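Local coordinates for protein tubulin-specific chaperone, putative (Trypanosoma brucei, PDB 4B6M) that probably binds alpha-tubulin and microtubule plus ends as tubulin-binding cofactor B, a chaperone of which this chain is the CAP-Gly domain, at residues Thr5-Val8 with Gly9-Cys12; Cys14-Gly17 with Asp18-Gly21. One frame throughout, in Å; residues are numbered along the deposited sequence.

Contact 1: Thr5-Val8 with Gly9-Cys12; sequences TIHV and GDRC
D10 ends a tight turn, and its side chain reaches back to H7 at the first position. Its OD2 accepts the backbone N-H of H7 at 2.8 Å, in a nearly straight bond (169° at the hydrogen). The donor comes from well above the carboxylate plane, so the group presents its flat side to that amide. The first torsion explains the reach: with chi1 at -79° CG lies beside D10's own backbone N, the atom that also bonds to H7, and the carboxylate is turned back toward that residue. The second bond, from D10 N to H7 O at 3.0 Å, closes a type II beta turn over H7, V8, G9 and D10. H7 is thus gripped at both its N-H and its C=O by the same residue. Aspartate suits the place because its single methylene lets OD2 meet the H7 amide while OD1 is left to take a water.

G9 takes the third position with a phi of 98°. There the carbonyl of V8 stands on the side where a CB would otherwise sit, and glycine leaves that space to the oxygen. V8, at the second position, has the polyproline-II-like angles expected there, which a beta-branched residue tolerates; its bond to CB leads away, though V8 CB still touches G9 N at 3.3 Å. The water bridges the corner, donating to V8 O at 2.7 Å and to D10 OD1 at 3.0 Å. Just before the turn, I6 packs on V23, V38, V74 and V76, residues of three strands of the sheet. Backbone bonds from G9 and D10 to V23 join the turn to strand 19-26. The motif is a surface type II turn, pinned by an aspartate, that leads into the first strand of the SH3-like CAP-Gly barrel.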
loop_
_atom_site.group_PDB
_atom_site.type_symbol
_atom_site.label_atom_id
_atom_site.label_comp_id
_atom_site.label_asym_id
_atom_site.label_seq_id
_atom_site.Cartn_x
_atom_site.Cartn_y
_atom_site.Cartn_z
ATOM N N THR A 5 8.494 -9.932 -7.595
ATOM C CA THR A 5 8.872 -9.306 -6.297
ATOM C C THR A 5 8.480 -7.825 -6.260
ATOM O O THR A 5 8.419 -7.138 -7.278
ATOM C CB THR A 5 10.363 -9.530 -5.940
ATOM O OG1 THR A 5 10.639 -9.008 -4.633
ATOM C CG2 THR A 5 11.284 -8.865 -6.947
ATOM N N ILE A 6 8.146 -7.366 -5.061
ATOM C CA ILE A 6 7.628 -6.005 -4.833
ATOM C C ILE A 6 8.632 -5.207 -4.012
ATOM O O ILE A 6 9.089 -5.672 -2.966
ATOM C CB ILE A 6 6.275 -6.062 -4.082
ATOM C CG1 ILE A 6 5.248 -6.847 -4.901
ATOM C CG2 ILE A 6 5.764 -4.657 -3.772
ATOM C CD1 ILE A 6 4.048 -7.344 -4.130
ATOM N N HIS A 7 8.992 -4.008 -4.484
ATOM C CA HIS A 7 9.977 -3.174 -3.788
ATOM C C HIS A 7 9.418 -1.843 -3.383
ATOM O O HIS A 7 8.579 -1.276 -4.093
ATOM C CB HIS A 7 11.175 -2.864 -4.691
ATOM C CG HIS A 7 11.934 -4.074 -5.188
ATOM N ND1 HIS A 7 12.761 -4.003 -6.257
ATOM C CD2 HIS A 7 11.981 -5.392 -4.736
ATOM C CE1 HIS A 7 13.306 -5.221 -6.477
ATOM N NE2 HIS A 7 12.823 -6.068 -5.545
ATOM N N VAL A 8 9.898 -1.296 -2.265
ATOM C CA VAL A 8 9.514 0.067 -1.880
ATOM C C VAL A 8 9.833 0.989 -3.042
ATOM O O VAL A 8 10.904 0.867 -3.669
ATOM C CB VAL A 8 10.177 0.616 -0.578
ATOM C CG1 VAL A 8 9.614 -0.065 0.662
ATOM C CG2 VAL A 8 11.700 0.553 -0.613
ATOM N N GLY A 9 8.899 1.880 -3.341
ATOM C CA GLY A 9 9.053 2.845 -4.416
ATOM C C GLY A 9 8.348 2.378 -5.676
ATOM O O GLY A 9 8.110 3.173 -6.577
ATOM N N ASP A 10 7.977 1.109 -5.739
ATOM C CA ASP A 10 7.243 0.614 -6.917
ATOM C C ASP A 10 5.888 1.299 -7.075
ATOM O O ASP A 10 5.222 1.585 -6.075
ATOM C CB ASP A 10 6.984 -0.893 -6.827
ATOM C CG ASP A 10 8.182 -1.711 -7.202
ATOM O OD1 ASP A 10 9.162 -1.137 -7.733
ATOM O OD2 ASP A 10 8.136 -2.932 -6.957
ATOM N N ARG A 11 5.469 1.550 -8.315
ATOM C CA ARG A 11 4.094 1.961 -8.574
ATOM C C ARG A 11 3.220 0.741 -8.789
ATOM O O ARG A 11 3.693 -0.298 -9.294
ATOM C CB ARG A 11 4.016 2.919 -9.779
ATOM C CG ARG A 11 4.714 4.255 -9.484
ATOM C CD ARG A 11 3.849 5.130 -8.569
ATOM N NE ARG A 11 2.633 5.547 -9.255
ATOM C CZ ARG A 11 1.659 6.264 -8.710
ATOM N NH1 ARG A 11 1.736 6.625 -7.428
ATOM N NH2 ARG A 11 0.586 6.592 -9.435
ATOM N N CYS A 12 1.948 0.853 -8.432
ATOM C CA CYS A 12 1.059 -0.306 -8.439
ATOM C C CYS A 12 -0.410 0.009 -8.640
ATOM O O CYS A 12 -0.861 1.135 -8.383
ATOM C CB CYS A 12 1.287 -1.132 -7.156
ATOM S SG CYS A 12 0.901 -0.234 -5.612
HETATM O O HOH W 1 11.336 0.449 -6.346
#

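Contact 2: Cys14-Gly17 with Asp18-Gly21. With FMT (formic acid), chain C.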
loop_
_atom_site.group_PDB
_atom_site.type_symbol
_atom_site.label_atom_id
_atom_site.label_comp_id
_atom_site.label_asym_id
_atom_site.label_seq_id
_atom_site.Cartn_x
_atom_site.Cartn_y
_atom_site.Cartn_z
ATOM N N CYS A 14 -3.848 -1.839 -7.205
ATOM C CA CYS A 14 -4.199 -2.754 -6.125
ATOM C C CYS A 14 -5.662 -3.125 -6.131
ATOM O O CYS A 14 -6.535 -2.271 -6.261
ATOM C CB CYS A 14 -3.908 -2.100 -4.779
ATOM S SG CYS A 14 -2.189 -1.672 -4.520
ATOM N N ARG A 15 -5.942 -4.414 -5.933
ATOM C CA ARG A 15 -7.299 -4.875 -5.691
ATOM C C ARG A 15 -7.773 -4.531 -4.281
ATOM O O ARG A 15 -6.911 -4.361 -3.403
ATOM C CB ARG A 15 -7.348 -6.403 -5.854
ATOM C CG ARG A 15 -7.167 -6.853 -7.282
ATOM C CD ARG A 15 -7.621 -8.288 -7.422
ATOM N NE ARG A 15 -6.652 -9.165 -6.792
ATOM C CZ ARG A 15 -6.867 -10.451 -6.517
ATOM N NH1 ARG A 15 -8.015 -11.044 -6.839
ATOM N NH2 ARG A 15 -5.902 -11.158 -5.946
ATOM N N PRO A 16 -9.107 -4.444 -4.068
ATOM C CA PRO A 16 -10.026 -4.504 -5.195
ATOM C C PRO A 16 -10.120 -3.156 -5.887
ATOM O O PRO A 16 -9.803 -2.134 -5.284
ATOM C CB PRO A 16 -11.369 -4.824 -4.544
ATOM C CG PRO A 16 -11.286 -4.190 -3.221
ATOM C CD PRO A 16 -9.848 -4.368 -2.787
ATOM N N GLY A 17 -10.535 -3.171 -7.145
ATOM C CA GLY A 17 -10.953 -1.946 -7.829
ATOM C C GLY A 17 -9.897 -1.046 -8.452
ATOM O O GLY A 17 -10.157 0.151 -8.655
ATOM N N ASP A 18 -8.732 -1.625 -8.744
ATOM C CA ASP A 18 -7.630 -0.970 -9.455
ATOM C C ASP A 18 -7.256 0.359 -8.830
ATOM O O ASP A 18 -7.327 1.433 -9.450
ATOM C CB ASP A 18 -7.930 -0.829 -10.973
ATOM C CG ASP A 18 -7.987 -2.170 -11.677
ATOM O OD1 ASP A 18 -7.176 -3.055 -11.338
ATOM O OD2 ASP A 18 -8.841 -2.354 -12.563
ATOM N N ARG A 19 -6.854 0.274 -7.577
ATOM C CA ARG A 19 -6.508 1.460 -6.832
ATOM C C ARG A 19 -5.041 1.787 -7.054
ATOM O O ARG A 19 -4.133 0.973 -6.830
ATOM C CB ARG A 19 -6.841 1.258 -5.361
ATOM C CG ARG A 19 -8.317 1.026 -5.084
ATOM C CD ARG A 19 -8.580 0.713 -3.618
ATOM N NE ARG A 19 -7.957 -0.546 -3.206
ATOM C CZ ARG A 19 -7.554 -0.786 -1.958
ATOM N NH1 ARG A 19 -7.699 0.158 -1.023
ATOM N NH2 ARG A 19 -7.019 -1.961 -1.645
ATOM N N LEU A 20 -4.800 3.000 -7.542
ATOM C CA LEU A 20 -3.471 3.412 -7.932
ATOM C C LEU A 20 -2.618 3.886 -6.750
ATOM O O LEU A 20 -3.094 4.660 -5.929
ATOM C CB LEU A 20 -3.651 4.570 -8.907
ATOM C CG LEU A 20 -2.406 5.148 -9.512
ATOM C CD1 LEU A 20 -1.610 4.058 -10.199
ATOM C CD2 LEU A 20 -2.870 6.214 -10.523
ATOM N N GLY A 21 -1.367 3.437 -6.650
ATOM C CA GLY A 21 -0.499 3.973 -5.562
ATOM C C GLY A 21 0.983 3.646 -5.627
ATOM O O GLY A 21 1.487 3.180 -6.647
HETATM C C FMT C . -6.364 -1.368 1.879
HETATM O O1 FMT C . -6.547 -2.366 1.160
HETATM O O2 FMT C . -6.606 -0.225 1.581
#
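R19 lies alongside P16, both side chains pointing the same way, so that its guanidinium group runs past the pyrrolidine ring with R19 NH2 3.9 Å from P16 CD. The chain of R19 is bent at chi3 (-64°), which turns the head across the backbone of R15 and P16. There R19 NH2 donates to R15 O at 3.0 Å. The oxygen lies in the guanidinium plane, yet the donor stands above the plane of the carbonyl. NE makes a weak bond to P16 O, strongly bent (121°). The peptide bond before P16 is cis. Arginine suits the place because its several N-H donors serve R15 O, P16 O, V46 O and a ligand together.

Beneath the side chains, C14 and R19 form an antiparallel hydrogen-bonded pair: C14 N to R19 O and R19 N to C14 O, each 2.9 Å. D18 and R19 both face C14, making a G1 beta bulge in the hairpin that joins strands 11-14 and 19-26 of the CAP-Gly fold. Its left-handed first position, usually glycine, is held by D18 (phi 52°); aspartate is among the other residues that tolerate this region, while G17 takes its own positive phi easily. C14, small and buried, fits against V40, F42 and L69.

The NH1-NH2 end meets formic acid, probably as formate and from the crystallisation liquor. R19 NH1 donates to FMT O2 at 2.8 Å and R19 NH2 to FMT O1 at 2.9 Å; NH2 thus has two acceptors, R15 O and O1. K48 N, in a GKGDG sequence resembling the GKNDG motif of CAP-Gly domains, also holds the ligand, consistent with a place for a carboxylate, as in relatives that bind acidic C-terminal tails.

In the fold
Both contacts are short reversals of the chain at the surface, about 14 Å apart between centres, and they follow one another along the chain. Contact 1 leads into strand 11-14; contact 2 closes the hairpin from that strand to strand 19-26. The neighbouring strands join them through a probable hydrogen bond from G21 N to C12 O, with R11 packing on L20 nearby. Their chemistry is reversed: in contact 1 an acidic side chain accepts from a backbone amide and a water, whereas in contact 2 a basic one donates to backbone carbonyls and a bound formic acid, probably formate. Only contact 2 includes a buried residue among those that touch, C14.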